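Local coordinates for protein cytochrome P450 268A2 Cyp268A2 (Mycobacterium marinum, PDB 6BLD) that belongs to the cytochrome P450 family of haem proteins and, in this model, holds (3E,5E)-6,10-dimethylundeca-3,5,9-trien-2-one in a pocket beside the haem, at residues A[184-189]-A[193-198]; A[316-321]-A[326-331]; A[401-406]-A[410-415]. All blocks are in the same frame, centred on the assembly; numbering follows the deposited sequence.

Contact 1: residues A[184-189]-A[193-198]. With DXJ ((3E,5E)-6,10-dimethylundeca-3,5,9-trien-2-one), chain C.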
ATOM      1  N   ALA A 184       9.824  -0.145   8.024  1.00 17.79           N
ATOM      2  CA  ALA A 184       8.862   0.119   6.959  1.00 16.54           C
ATOM      3  C   ALA A 184       7.448   0.232   7.514  1.00 16.12           C
ATOM      4  O   ALA A 184       6.675   1.100   7.092  1.00 16.02           O
ATOM      5  CB  ALA A 184       8.937  -0.977   5.897  1.00 16.17           C
ATOM      6  N   ASP A 185       7.094  -0.638   8.465  1.00 15.82           N
ATOM      7  CA  ASP A 185       5.776  -0.576   9.085  1.00 15.83           C
ATOM      8  C   ASP A 185       5.603   0.689   9.920  1.00 16.16           C
ATOM      9  O   ASP A 185       4.483   1.201  10.041  1.00 16.25           O
ATOM     10  CB  ASP A 185       5.552  -1.823   9.943  1.00 16.58           C
ATOM     11  CG  ASP A 185       4.209  -1.818  10.647  1.00 17.10           C
ATOM     12  OD1 ASP A 185       3.180  -2.015   9.969  1.00 16.83           O
ATOM     13  OD2 ASP A 185       4.187  -1.620  11.880  1.00 18.09           O
ATOM     14  N   ALA A 186       6.692   1.207  10.495  1.00 15.20           N
ATOM     15  CA  ALA A 186       6.607   2.423  11.300  1.00 17.39           C
ATOM     16  C   ALA A 186       6.222   3.640  10.468  1.00 16.12           C
ATOM     17  O   ALA A 186       5.513   4.525  10.960  1.00 14.69           O
ATOM     18  CB  ALA A 186       7.942   2.678  11.999  1.00 18.48           C
ATOM     19  N   LEU A 187       6.676   3.702   9.214  1.00 15.39           N
ATOM     20  CA  LEU A 187       6.507   4.903   8.404  1.00 14.75           C
ATOM     21  C   LEU A 187       5.068   5.135   7.966  1.00 14.54           C
ATOM     22  O   LEU A 187       4.777   6.195   7.402  1.00 14.56           O
ATOM     23  CB  LEU A 187       7.418   4.833   7.177  1.00 14.48           C
ATOM     24  CG  LEU A 187       8.910   4.823   7.515  1.00 14.87           C
ATOM     25  CD1 LEU A 187       9.763   4.854   6.257  1.00 14.85           C
ATOM     26  CD2 LEU A 187       9.252   5.988   8.429  1.00 14.94           C
ATOM     27  N   VAL A 188       4.166   4.186   8.207  1.00 14.59           N
ATOM     28  CA  VAL A 188       2.752   4.364   7.915  1.00 14.27           C
ATOM     29  C   VAL A 188       1.897   4.292   9.173  1.00 14.78           C
ATOM     30  O   VAL A 188       0.669   4.284   9.085  1.00 14.97           O
ATOM     31  CB  VAL A 188       2.263   3.346   6.864  1.00 13.82           C
ATOM     32  CG1 VAL A 188       3.103   3.447   5.596  1.00 12.93           C
ATOM     33  CG2 VAL A 188       2.307   1.935   7.435  1.00 14.57           C
ATOM     34  N   SER A 189       2.525   4.248  10.349  1.00 14.11           N
ATOM     35  CA  SER A 189       1.816   4.106  11.615  1.00 16.21           C
ATOM     36  C   SER A 189       1.957   5.343  12.498  1.00 16.77           C
ATOM     37  O   SER A 189       1.947   5.238  13.727  1.00 17.57           O
ATOM     38  CB  SER A 189       2.305   2.866  12.363  1.00 16.89           C
ATOM     39  OG  SER A 189       2.447   1.759  11.489  1.00 16.55           O
ATOM     40  N   PRO A 193      -1.560   5.383  18.300  1.00 34.45           N
ATOM     41  CA  PRO A 193      -1.051   5.529  19.674  1.00 37.54           C
ATOM     42  C   PRO A 193      -0.480   4.242  20.237  1.00 40.61           C
ATOM     43  O   PRO A 193       0.434   4.292  21.070  1.00 40.91           O
ATOM     44  CB  PRO A 193      -2.287   5.991  20.460  1.00 37.58           C
ATOM     45  CG  PRO A 193      -3.229   6.529  19.427  1.00 36.57           C
ATOM     46  CD  PRO A 193      -2.994   5.701  18.203  1.00 35.11           C
ATOM     47  N   ARG A 194      -0.993   3.086  19.808  1.00 43.12           N
ATOM     48  CA  ARG A 194      -0.432   1.814  20.245  1.00 44.64           C
ATOM     49  C   ARG A 194       0.969   1.585  19.697  1.00 43.82           C
ATOM     50  O   ARG A 194       1.723   0.793  20.272  1.00 45.08           O
ATOM     51  CB  ARG A 194      -1.347   0.661  19.830  1.00 45.89           C
ATOM     52  CG  ARG A 194      -2.098   0.017  20.985  1.00 48.27           C
ATOM     53  CD  ARG A 194      -3.060  -1.051  20.489  1.00 49.31           C
ATOM     54  NE  ARG A 194      -4.221  -1.194  21.364  1.00 51.70           N
ATOM     55  CZ  ARG A 194      -5.267  -0.374  21.359  1.00 53.31           C
ATOM     56  NH1 ARG A 194      -5.304   0.653  20.521  1.00 53.13           N
ATOM     57  NH2 ARG A 194      -6.279  -0.580  22.191  1.00 54.78           N
ATOM     58  N   TYR A 195       1.334   2.253  18.602  1.00 38.54           N
ATOM     59  CA  TYR A 195       2.686   2.140  18.072  1.00 34.43           C
ATOM     60  C   TYR A 195       3.614   3.218  18.615  1.00 31.54           C
ATOM     61  O   TYR A 195       4.757   2.923  18.978  1.00 31.89           O
ATOM     62  CB  TYR A 195       2.673   2.204  16.542  1.00 33.70           C
ATOM     63  CG  TYR A 195       4.007   1.825  15.946  1.00 34.23           C
ATOM     64  CD1 TYR A 195       4.348   0.494  15.762  1.00 34.89           C
ATOM     65  CD2 TYR A 195       4.937   2.796  15.596  1.00 34.24           C
ATOM     66  CE1 TYR A 195       5.569   0.136  15.233  1.00 35.14           C
ATOM     67  CE2 TYR A 195       6.164   2.448  15.066  1.00 34.47           C
ATOM     68  CZ  TYR A 195       6.473   1.115  14.886  1.00 34.93           C
ATOM     69  OH  TYR A 195       7.690   0.750  14.362  1.00 35.26           O
ATOM     70  N   LEU A 196       3.146   4.468  18.671  1.00 28.72           N
ATOM     71  CA  LEU A 196       3.982   5.546  19.185  1.00 26.77           C
ATOM     72  C   LEU A 196       4.277   5.355  20.668  1.00 26.39           C
ATOM     73  O   LEU A 196       5.404   5.597  21.116  1.00 25.94           O
ATOM     74  CB  LEU A 196       3.308   6.895  18.941  1.00 26.00           C
ATOM     75  CG  LEU A 196       3.054   7.274  17.481  1.00 24.82           C
ATOM     76  CD1 LEU A 196       2.443   8.664  17.389  1.00 24.80           C
ATOM     77  CD2 LEU A 196       4.343   7.201  16.676  1.00 24.29           C
ATOM     78  N   ASN A 197       3.279   4.914  21.437  1.00 25.92           N
ATOM     79  CA  ASN A 197       3.417   4.688  22.877  1.00 25.94           C
ATOM     80  C   ASN A 197       3.914   5.947  23.587  1.00 25.24           C
ATOM     81  O   ASN A 197       4.851   5.912  24.388  1.00 25.26           O
ATOM     82  CB  ASN A 197       4.332   3.492  23.161  1.00 26.41           C
ATOM     83  CG  ASN A 197       3.706   2.173  22.750  1.00 26.52           C
ATOM     84  OD1 ASN A 197       2.550   1.893  23.070  1.00 26.80           O
ATOM     85  ND2 ASN A 197       4.468   1.356  22.030  1.00 26.28           N
ATOM     86  N   GLY A 198       3.271   7.073  23.282  1.00 25.01           N
ATOM     87  CA  GLY A 198       3.602   8.341  23.884  1.00 26.32           C
ATOM     88  C   GLY A 198       4.649   9.150  23.147  1.00 27.06           C
ATOM     89  O   GLY A 198       4.769  10.354  23.398  1.00 27.68           O
TER
HETATM   90  C10 DXJ C 502       6.315   7.008   3.406  1.00 13.73           C
HETATM   91  C13 DXJ C 502       6.294   9.035   6.656  1.00 14.75           C
HETATM   92  C01 DXJ C 502       2.175   2.193  -2.342  1.00 13.92           C
HETATM   93  C02 DXJ C 502       2.854   2.645  -1.053  1.00 13.73           C
HETATM   94  C03 DXJ C 502       3.885   3.462  -1.110  1.00 13.46           C
HETATM   95  C04 DXJ C 502       2.332   2.150   0.296  1.00 14.43           C
HETATM   96  C05 DXJ C 502       4.583   3.931   0.166  1.00 13.21           C
HETATM   97  C06 DXJ C 502       4.807   5.441   0.180  1.00 13.17           C
HETATM   98  C07 DXJ C 502       5.785   5.890   1.265  1.00 13.74           C
HETATM   99  C08 DXJ C 502       5.346   6.552   2.317  1.00 13.44           C
HETATM  100  C09 DXJ C 502       7.272   5.577   1.123  1.00 13.91           C
HETATM  101  C11 DXJ C 502       5.909   7.872   4.315  1.00 13.75           C
HETATM  102  C12 DXJ C 502       6.856   8.348   5.414  1.00 14.62           C
HETATM  103  O14 DXJ C 502       8.025   8.185   5.303  1.00 15.04           O
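A buried, mainly apolar contact sets the Tyr195 ring of the short helix 193-196 against Ala186 and Ser189, where helix 177-186 runs out into a turn. Ala186 CB lies 3.6 Å from Tyr195 CE2 and approaches the ring obliquely. Ser189 CB sits over one ring face, 4.1 Å from Tyr195 CG. With CG anti to the backbone N (chi1 -169°), the Tyr195 ring extends toward helix 177-186. Asp185 OD2 comes within 4.0 Å of Tyr195 CE1, the carboxylate and ring planes 78° apart.

Residues 186-189 form a type I turn, and Ser189 OG donates to Asp185 O at 2.6 Å. Asp185 OD2 is satisfied by a salt bridge to Arg413. The other side of this turn lines the ligand pocket, where Leu187 CB is 3.9 Å from DXJ O14 and Leu187 O is 3.3 Å from DXJ C13.

Helix 247-278, a long helix of the P450 fold, is touched by Leu187 and Val188. Helix 201-225 packs on Ala186 and Leu187, and its first residue, Pro201, meets Leu196.

Contact 2: residues A[316-321]-A[326-331]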
ATOM      1  N   ALA A 316      -2.903  20.250 -12.451  1.00 19.31           N
ATOM      2  CA  ALA A 316      -2.069  21.172 -13.211  1.00 20.91           C
ATOM      3  C   ALA A 316      -2.891  22.196 -13.979  1.00 22.38           C
ATOM      4  O   ALA A 316      -2.354  23.239 -14.366  1.00 22.82           O
ATOM      5  CB  ALA A 316      -1.174  20.401 -14.182  1.00 20.90           C
ATOM      6  N   ALA A 317      -4.171  21.919 -14.203  1.00 23.01           N
ATOM      7  CA  ALA A 317      -5.052  22.822 -14.924  1.00 24.30           C
ATOM      8  C   ALA A 317      -6.477  22.578 -14.451  1.00 24.32           C
ATOM      9  O   ALA A 317      -6.766  21.597 -13.762  1.00 23.43           O
ATOM     10  CB  ALA A 317      -4.935  22.628 -16.439  1.00 25.12           C
ATOM     11  N   ASP A 318      -7.369  23.492 -14.827  1.00 25.38           N
ATOM     12  CA  ASP A 318      -8.777  23.335 -14.493  1.00 25.92           C
ATOM     13  C   ASP A 318      -9.336  22.082 -15.154  1.00 25.43           C
ATOM     14  O   ASP A 318      -9.102  21.834 -16.341  1.00 25.62           O
ATOM     15  CB  ASP A 318      -9.565  24.569 -14.932  1.00 27.63           C
ATOM     16  CG  ASP A 318      -9.212  25.804 -14.127  1.00 28.40           C
ATOM     17  OD1 ASP A 318      -8.383  25.696 -13.197  1.00 27.98           O
ATOM     18  OD2 ASP A 318      -9.766  26.883 -14.422  1.00 29.57           O
ATOM     19  N   PHE A 319     -10.072  21.287 -14.380  1.00 24.85           N
ATOM     20  CA  PHE A 319     -10.600  20.020 -14.866  1.00 24.67           C
ATOM     21  C   PHE A 319     -11.980  19.776 -14.277  1.00 24.10           C
ATOM     22  O   PHE A 319     -12.180  19.925 -13.068  1.00 23.81           O
ATOM     23  CB  PHE A 319      -9.664  18.859 -14.510  1.00 24.58           C
ATOM     24  CG  PHE A 319      -9.964  17.588 -15.251  1.00 25.44           C
ATOM     25  CD1 PHE A 319     -10.853  16.661 -14.734  1.00 25.45           C
ATOM     26  CD2 PHE A 319      -9.357  17.321 -16.468  1.00 26.14           C
ATOM     27  CE1 PHE A 319     -11.130  15.490 -15.415  1.00 25.63           C
ATOM     28  CE2 PHE A 319      -9.630  16.152 -17.152  1.00 26.26           C
ATOM     29  CZ  PHE A 319     -10.517  15.236 -16.625  1.00 25.95           C
ATOM     30  N   GLU A 320     -12.918  19.388 -15.134  1.00 24.04           N
ATOM     31  CA  GLU A 320     -14.284  19.094 -14.720  1.00 24.45           C
ATOM     32  C   GLU A 320     -14.398  17.614 -14.372  1.00 23.21           C
ATOM     33  O   GLU A 320     -14.165  16.751 -15.225  1.00 23.11           O
ATOM     34  CB  GLU A 320     -15.261  19.469 -15.833  1.00 26.61           C
ATOM     35  CG  GLU A 320     -16.712  19.176 -15.525  1.00 28.12           C
ATOM     36  CD  GLU A 320     -17.642  19.800 -16.542  1.00 30.15           C
ATOM     37  OE1 GLU A 320     -17.806  19.218 -17.637  1.00 31.04           O
ATOM     38  OE2 GLU A 320     -18.200  20.877 -16.253  1.00 30.90           O
ATOM     39  N   LEU A 321     -14.754  17.323 -13.122  1.00 22.40           N
ATOM     40  CA  LEU A 321     -14.880  15.949 -12.651  1.00 22.14           C
ATOM     41  C   LEU A 321     -16.063  15.849 -11.701  1.00 22.91           C
ATOM     42  O   LEU A 321     -16.149  16.612 -10.734  1.00 22.83           O
ATOM     43  CB  LEU A 321     -13.600  15.482 -11.953  1.00 20.95           C
ATOM     44  CG  LEU A 321     -13.541  13.997 -11.590  1.00 20.28           C
ATOM     45  CD1 LEU A 321     -13.289  13.155 -12.832  1.00 20.45           C
ATOM     46  CD2 LEU A 321     -12.474  13.748 -10.543  1.00 19.23           C
ATOM     47  N   ILE A 326     -12.553  21.330 -10.757  1.00 22.58           N
ATOM     48  CA  ILE A 326     -11.320  21.351  -9.984  1.00 21.26           C
ATOM     49  C   ILE A 326     -10.395  22.413 -10.561  1.00 21.54           C
ATOM     50  O   ILE A 326     -10.171  22.468 -11.777  1.00 21.73           O
ATOM     51  CB  ILE A 326     -10.657  19.967  -9.988  1.00 19.98           C
ATOM     52  CG1 ILE A 326     -11.597  18.923  -9.379  1.00 19.06           C
ATOM     53  CG2 ILE A 326      -9.334  20.004  -9.239  1.00 19.12           C
ATOM     54  CD1 ILE A 326     -11.168  17.494  -9.630  1.00 18.83           C
ATOM     55  N   ARG A 327      -9.864  23.268  -9.696  1.00 21.24           N
ATOM     56  CA  ARG A 327      -9.009  24.360 -10.135  1.00 22.48           C
ATOM     57  C   ARG A 327      -7.545  23.934 -10.144  1.00 21.07           C
ATOM     58  O   ARG A 327      -7.133  23.018  -9.428  1.00 20.68           O
ATOM     59  CB  ARG A 327      -9.191  25.582  -9.235  1.00 24.14           C
ATOM     60  CG  ARG A 327     -10.623  26.078  -9.152  1.00 26.55           C
ATOM     61  CD  ARG A 327     -11.082  26.661 -10.476  1.00 29.43           C
ATOM     62  NE  ARG A 327     -12.240  27.535 -10.309  1.00 32.55           N
ATOM     63  CZ  ARG A 327     -12.727  28.320 -11.264  1.00 34.84           C
ATOM     64  NH1 ARG A 327     -12.157  28.344 -12.460  1.00 35.45           N
ATOM     65  NH2 ARG A 327     -13.785  29.081 -11.022  1.00 36.22           N
ATOM     66  N   ALA A 328      -6.760  24.620 -10.973  1.00 20.77           N
ATOM     67  CA  ALA A 328      -5.331  24.347 -11.057  1.00 20.12           C
ATOM     68  C   ALA A 328      -4.662  24.600  -9.712  1.00 19.56           C
ATOM     69  O   ALA A 328      -4.893  25.630  -9.072  1.00 20.02           O
ATOM     70  CB  ALA A 328      -4.690  25.216 -12.139  1.00 20.81           C
ATOM     71  N   GLY A 329      -3.834  23.649  -9.285  1.00 18.54           N
ATOM     72  CA  GLY A 329      -3.144  23.744  -8.017  1.00 18.00           C
ATOM     73  C   GLY A 329      -3.880  23.151  -6.834  1.00 16.97           C
ATOM     74  O   GLY A 329      -3.317  23.116  -5.733  1.00 16.24           O
ATOM     75  N   GLU A 330      -5.109  22.682  -7.020  1.00 16.40           N
ATOM     76  CA  GLU A 330      -5.890  22.125  -5.926  1.00 17.70           C
ATOM     77  C   GLU A 330      -5.580  20.643  -5.746  1.00 16.81           C
ATOM     78  O   GLU A 330      -5.271  19.930  -6.705  1.00 15.28           O
ATOM     79  CB  GLU A 330      -7.387  22.328  -6.173  1.00 18.75           C
ATOM     80  CG  GLU A 330      -7.810  23.794  -6.151  1.00 20.19           C
ATOM     81  CD  GLU A 330      -9.316  23.978  -6.126  1.00 21.08           C
ATOM     82  OE1 GLU A 330     -10.027  23.218  -6.816  1.00 21.12           O
ATOM     83  OE2 GLU A 330      -9.791  24.897  -5.423  1.00 22.09           O
ATOM     84  N   LYS A 331      -5.658  20.187  -4.498  1.00 16.62           N
ATOM     85  CA  LYS A 331      -5.377  18.796  -4.177  1.00 15.95           C
ATOM     86  C   LYS A 331      -6.592  17.922  -4.467  1.00 15.96           C
ATOM     87  O   LYS A 331      -7.735  18.318  -4.228  1.00 16.56           O
ATOM     88  CB  LYS A 331      -4.974  18.657  -2.710  1.00 16.05           C
ATOM     89  CG  LYS A 331      -3.619  19.264  -2.381  1.00 17.14           C
ATOM     90  CD  LYS A 331      -3.254  19.044  -0.922  1.00 18.19           C
ATOM     91  CE  LYS A 331      -1.946  19.734  -0.571  1.00 19.63           C
ATOM     92  NZ  LYS A 331      -1.521  19.436   0.824  1.00 20.29           N
TER
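Phe319 and Ile326 face each other as an antiparallel hydrogen-bonded pair in a small beta hairpin, strands 319-321 and 324-326, near the surface of the P450 fold. Phe319 N donates to Ile326 O at 2.9 Å, and Ile326 N donates to Phe319 O at 2.7 Å. Both side chains leave on the same face of the hairpin, but the Phe319 ring leads away from the partner strand and meets Phe80 edge-to-face.

Ile326 uses its long branch on the other strand. CG1 lies beside its own backbone N (chi1 -60°), and CD1 comes 3.9 Å from Leu321 CB. Leu321 and Ile326 lie side by side and point the same way. Leu321 also packs on helix 67-75, and Ile326 touches Trp62.

The polar side is carried by Asp318, whose two oxygens do different work. OD2 meets the Arg327 guanidinium at its edge, in its plane, while the carboxylate is turned 66° from that plane. The salt bridge is long and its hydrogen bond weak, at 3.4 Å from Asp318 OD2 to Arg327 NH1.

Beyond the hairpin, residues 327-330 make a type II turn, with Gly329 at its third position. Arg327 N is bonded to Glu330 OE1 at 2.9 Å, reaching it from above the carboxylate plane. On the Asp318 side of this turn, Ala328 N meets Asp318 OD1 nearly head-on along its C-O bond, at 3.0 Å.

Contact 3: residues A[401-406]-A[410-415]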
ATOM      1  N   PRO A 401      -9.039  -8.874  15.284  1.00 30.62           N
ATOM      2  CA  PRO A 401      -7.973  -8.005  14.783  1.00 30.19           C
ATOM      3  C   PRO A 401      -7.945  -6.671  15.511  1.00 30.32           C
ATOM      4  O   PRO A 401      -8.968  -6.159  15.973  1.00 30.58           O
ATOM      5  CB  PRO A 401      -8.334  -7.811  13.303  1.00 29.78           C
ATOM      6  CG  PRO A 401      -9.559  -8.675  13.048  1.00 30.14           C
ATOM      7  CD  PRO A 401     -10.195  -8.898  14.378  1.00 30.67           C
ATOM      8  N   VAL A 402      -6.743  -6.113  15.610  1.00 29.83           N
ATOM      9  CA  VAL A 402      -6.525  -4.784  16.167  1.00 29.53           C
ATOM     10  C   VAL A 402      -6.147  -3.884  14.998  1.00 28.54           C
ATOM     11  O   VAL A 402      -5.024  -3.952  14.483  1.00 27.61           O
ATOM     12  CB  VAL A 402      -5.445  -4.782  17.254  1.00 29.86           C
ATOM     13  CG1 VAL A 402      -5.214  -3.370  17.770  1.00 29.67           C
ATOM     14  CG2 VAL A 402      -5.836  -5.711  18.392  1.00 30.93           C
ATOM     15  N   TYR A 403      -7.082  -3.041  14.571  1.00 28.70           N
ATOM     16  CA  TYR A 403      -6.864  -2.193  13.408  1.00 28.20           C
ATOM     17  C   TYR A 403      -6.078  -0.945  13.788  1.00 26.73           C
ATOM     18  O   TYR A 403      -6.245  -0.392  14.879  1.00 27.45           O
ATOM     19  CB  TYR A 403      -8.201  -1.808  12.776  1.00 29.95           C
ATOM     20  CG  TYR A 403      -8.914  -2.973  12.129  1.00 31.33           C
ATOM     21  CD1 TYR A 403      -8.563  -3.405  10.857  1.00 31.45           C
ATOM     22  CD2 TYR A 403      -9.931  -3.646  12.793  1.00 32.80           C
ATOM     23  CE1 TYR A 403      -9.209  -4.472  10.262  1.00 32.64           C
ATOM     24  CE2 TYR A 403     -10.583  -4.715  12.206  1.00 33.79           C
ATOM     25  CZ  TYR A 403     -10.217  -5.124  10.941  1.00 33.80           C
ATOM     26  OH  TYR A 403     -10.863  -6.187  10.351  1.00 34.80           O
ATOM     27  N   VAL A 404      -5.217  -0.505  12.876  1.00 24.47           N
ATOM     28  CA  VAL A 404      -4.336   0.633  13.108  1.00 23.22           C
ATOM     29  C   VAL A 404      -5.075   1.900  12.684  1.00 21.94           C
ATOM     30  O   VAL A 404      -5.506   1.988  11.524  1.00 21.39           O
ATOM     31  CB  VAL A 404      -3.019   0.487  12.337  1.00 23.74           C
ATOM     32  CG1 VAL A 404      -2.197   1.765  12.435  1.00 23.86           C
ATOM     33  CG2 VAL A 404      -2.228  -0.708  12.850  1.00 24.60           C
ATOM     34  N   PRO A 405      -5.243   2.882  13.569  1.00 21.26           N
ATOM     35  CA  PRO A 405      -5.858   4.147  13.149  1.00 20.16           C
ATOM     36  C   PRO A 405      -4.940   4.922  12.217  1.00 18.30           C
ATOM     37  O   PRO A 405      -3.717   4.929  12.381  1.00 17.35           O
ATOM     38  CB  PRO A 405      -6.079   4.893  14.470  1.00 21.17           C
ATOM     39  CG  PRO A 405      -5.080   4.306  15.408  1.00 21.96           C
ATOM     40  CD  PRO A 405      -4.929   2.865  15.008  1.00 21.70           C
ATOM     41  N   GLY A 406      -5.540   5.572  11.234  1.00 17.40           N
ATOM     42  CA  GLY A 406      -4.779   6.324  10.257  1.00 16.05           C
ATOM     43  C   GLY A 406      -5.577   6.537   8.994  1.00 14.89           C
ATOM     44  O   GLY A 406      -6.640   5.950   8.789  1.00 15.55           O
ATOM     45  N   HIS A 410      -4.759   0.750   5.477  1.00 15.77           N
ATOM     46  CA  HIS A 410      -5.727  -0.069   6.207  1.00 16.64           C
ATOM     47  C   HIS A 410      -4.962  -1.237   6.815  1.00 17.27           C
ATOM     48  O   HIS A 410      -4.735  -2.264   6.173  1.00 17.31           O
ATOM     49  CB  HIS A 410      -6.836  -0.541   5.273  1.00 17.02           C
ATOM     50  CG  HIS A 410      -7.967  -1.236   5.967  1.00 18.12           C
ATOM     51  ND1 HIS A 410      -8.696  -2.243   5.372  1.00 18.52           N
ATOM     52  CD2 HIS A 410      -8.502  -1.061   7.198  1.00 18.60           C
ATOM     53  CE1 HIS A 410      -9.628  -2.662   6.208  1.00 18.96           C
ATOM     54  NE2 HIS A 410      -9.532  -1.962   7.324  1.00 19.13           N
ATOM     55  N   ALA A 411      -4.555  -1.084   8.072  1.00 17.93           N
ATOM     56  CA  ALA A 411      -3.592  -1.986   8.682  1.00 18.44           C
ATOM     57  C   ALA A 411      -4.176  -2.686   9.901  1.00 19.12           C
ATOM     58  O   ALA A 411      -5.045  -2.151  10.597  1.00 19.12           O
ATOM     59  CB  ALA A 411      -2.318  -1.235   9.088  1.00 18.24           C
ATOM     60  N   ILE A 412      -3.677  -3.893  10.154  1.00 19.80           N
ATOM     61  CA  ILE A 412      -3.998  -4.660  11.350  1.00 20.30           C
ATOM     62  C   ILE A 412      -2.731  -4.747  12.191  1.00 20.60           C
ATOM     63  O   ILE A 412      -1.728  -5.326  11.756  1.00 20.46           O
ATOM     64  CB  ILE A 412      -4.531  -6.059  11.007  1.00 21.17           C
ATOM     65  CG1 ILE A 412      -5.915  -5.963  10.359  1.00 21.41           C
ATOM     66  CG2 ILE A 412      -4.585  -6.928  12.251  1.00 22.01           C
ATOM     67  CD1 ILE A 412      -6.447  -7.290   9.850  1.00 21.90           C
ATOM     68  N   ARG A 413      -2.773  -4.161  13.389  1.00 21.02           N
ATOM     69  CA  ARG A 413      -1.600  -4.172  14.260  1.00 21.78           C
ATOM     70  C   ARG A 413      -1.273  -5.588  14.722  1.00 22.01           C
ATOM     71  O   ARG A 413      -0.130  -6.043  14.601  1.00 22.37           O
ATOM     72  CB  ARG A 413      -1.831  -3.252  15.460  1.00 22.84           C
ATOM     73  CG  ARG A 413      -0.706  -3.262  16.486  1.00 24.22           C
ATOM     74  CD  ARG A 413       0.622  -2.866  15.861  1.00 25.06           C
ATOM     75  NE  ARG A 413       0.553  -1.562  15.208  1.00 25.45           N
ATOM     76  CZ  ARG A 413       1.337  -1.190  14.201  1.00 25.44           C
ATOM     77  NH1 ARG A 413       2.250  -2.026  13.728  1.00 25.78           N
ATOM     78  NH2 ARG A 413       1.204   0.014  13.665  1.00 24.66           N
ATOM     79  N   SER A 414      -2.264  -6.295  15.255  1.00 22.24           N
ATOM     80  CA  SER A 414      -2.076  -7.665  15.703  1.00 22.80           C
ATOM     81  C   SER A 414      -3.394  -8.409  15.565  1.00 23.28           C
ATOM     82  O   SER A 414      -4.470  -7.807  15.526  1.00 23.13           O
ATOM     83  CB  SER A 414      -1.572  -7.722  17.150  1.00 23.68           C
ATOM     84  OG  SER A 414      -2.496  -7.111  18.031  1.00 24.23           O
ATOM     85  N   MET A 415      -3.296  -9.732  15.492  1.00 23.93           N
ATOM     86  CA  MET A 415      -4.464 -10.578  15.300  1.00 24.63           C
ATOM     87  C   MET A 415      -4.112 -12.023  15.625  1.00 25.57           C
ATOM     88  O   MET A 415      -3.325 -12.648  14.903  1.00 25.19           O
ATOM     89  CB  MET A 415      -4.982 -10.463  13.865  1.00 23.89           C
ATOM     90  CG  MET A 415      -6.176 -11.346  13.553  1.00 24.46           C
ATOM     91  SD  MET A 415      -6.754 -11.122  11.858  1.00 23.75           S
ATOM     92  CE  MET A 415      -5.410 -11.862  10.937  1.00 23.39           C
TER
HETATM   93  O   HOH W   1      -6.499   0.761   9.591  1.00 31.77           O
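Val402, Tyr403 and Val404 pair with the chain around Ala411 to Ser414 in a loosely bonded antiparallel beta hairpin. Three backbone hydrogen bonds join its arms. Val402 N donates to Ser414 O at 2.8 Å, and Val404 N donates to Ala411 O at 2.8 Å. The third runs from Arg413 N to Val402 O; at 2.5 Å it is short enough to leave its exact geometry doubtful. The chain turns a corner at Arg413, and Ser414 N is buried without a partner. Near the connecting loop, a water accepts from Ala411 N and also lies close to Val404 O.

Apolar contacts lie on both faces. Tyr403 runs beside Ile412, with Tyr403 CE1 3.6 Å from Ile412 CG1. Pro401 CB touches both Ile412 CD1 and Met415 SD. On the other face Val404 CB meets Ala411 CB at 3.7 Å.

Flat groups add two contacts. The Tyr403 and His410 rings are nearly parallel, 4° apart, but slid so far that they barely overlap; their centroids are 5.6 Å apart. Val404 CG2 sits over one face of the Arg413 guanidinium, 3.6 Å from Arg413 NH2. Bends at chi2 and chi3 fold the arginine back over this valine, and Asp185 and Asp192 hold its charged end.

Ile412 and His410 lean on helix 247-278, where the His410 ring stacks on His271. Helix 153-158 touches Ile412 and Met415, and Pro193 of helix 193-196 packs on Pro405.

How the contacts relate
Contacts 1, 2 and 3 follow one another along the chain without overlap. Contacts 1 and 3 are neighbours in space, with centres about 11 Å apart, although more than 200 residues separate them in sequence. Arg413 joins them, its guanidinium bonding to the side chains of Asp185 and, probably, Ser189. Both contacts also lean on helix 247-278. Through Arg413 the C-terminal hairpin is joined to the turn that borders the ligand pocket. Contact 2 stands apart, its centre about 34 Å from each of the others, in the beta-rich region near strands 61-64 and 80-81.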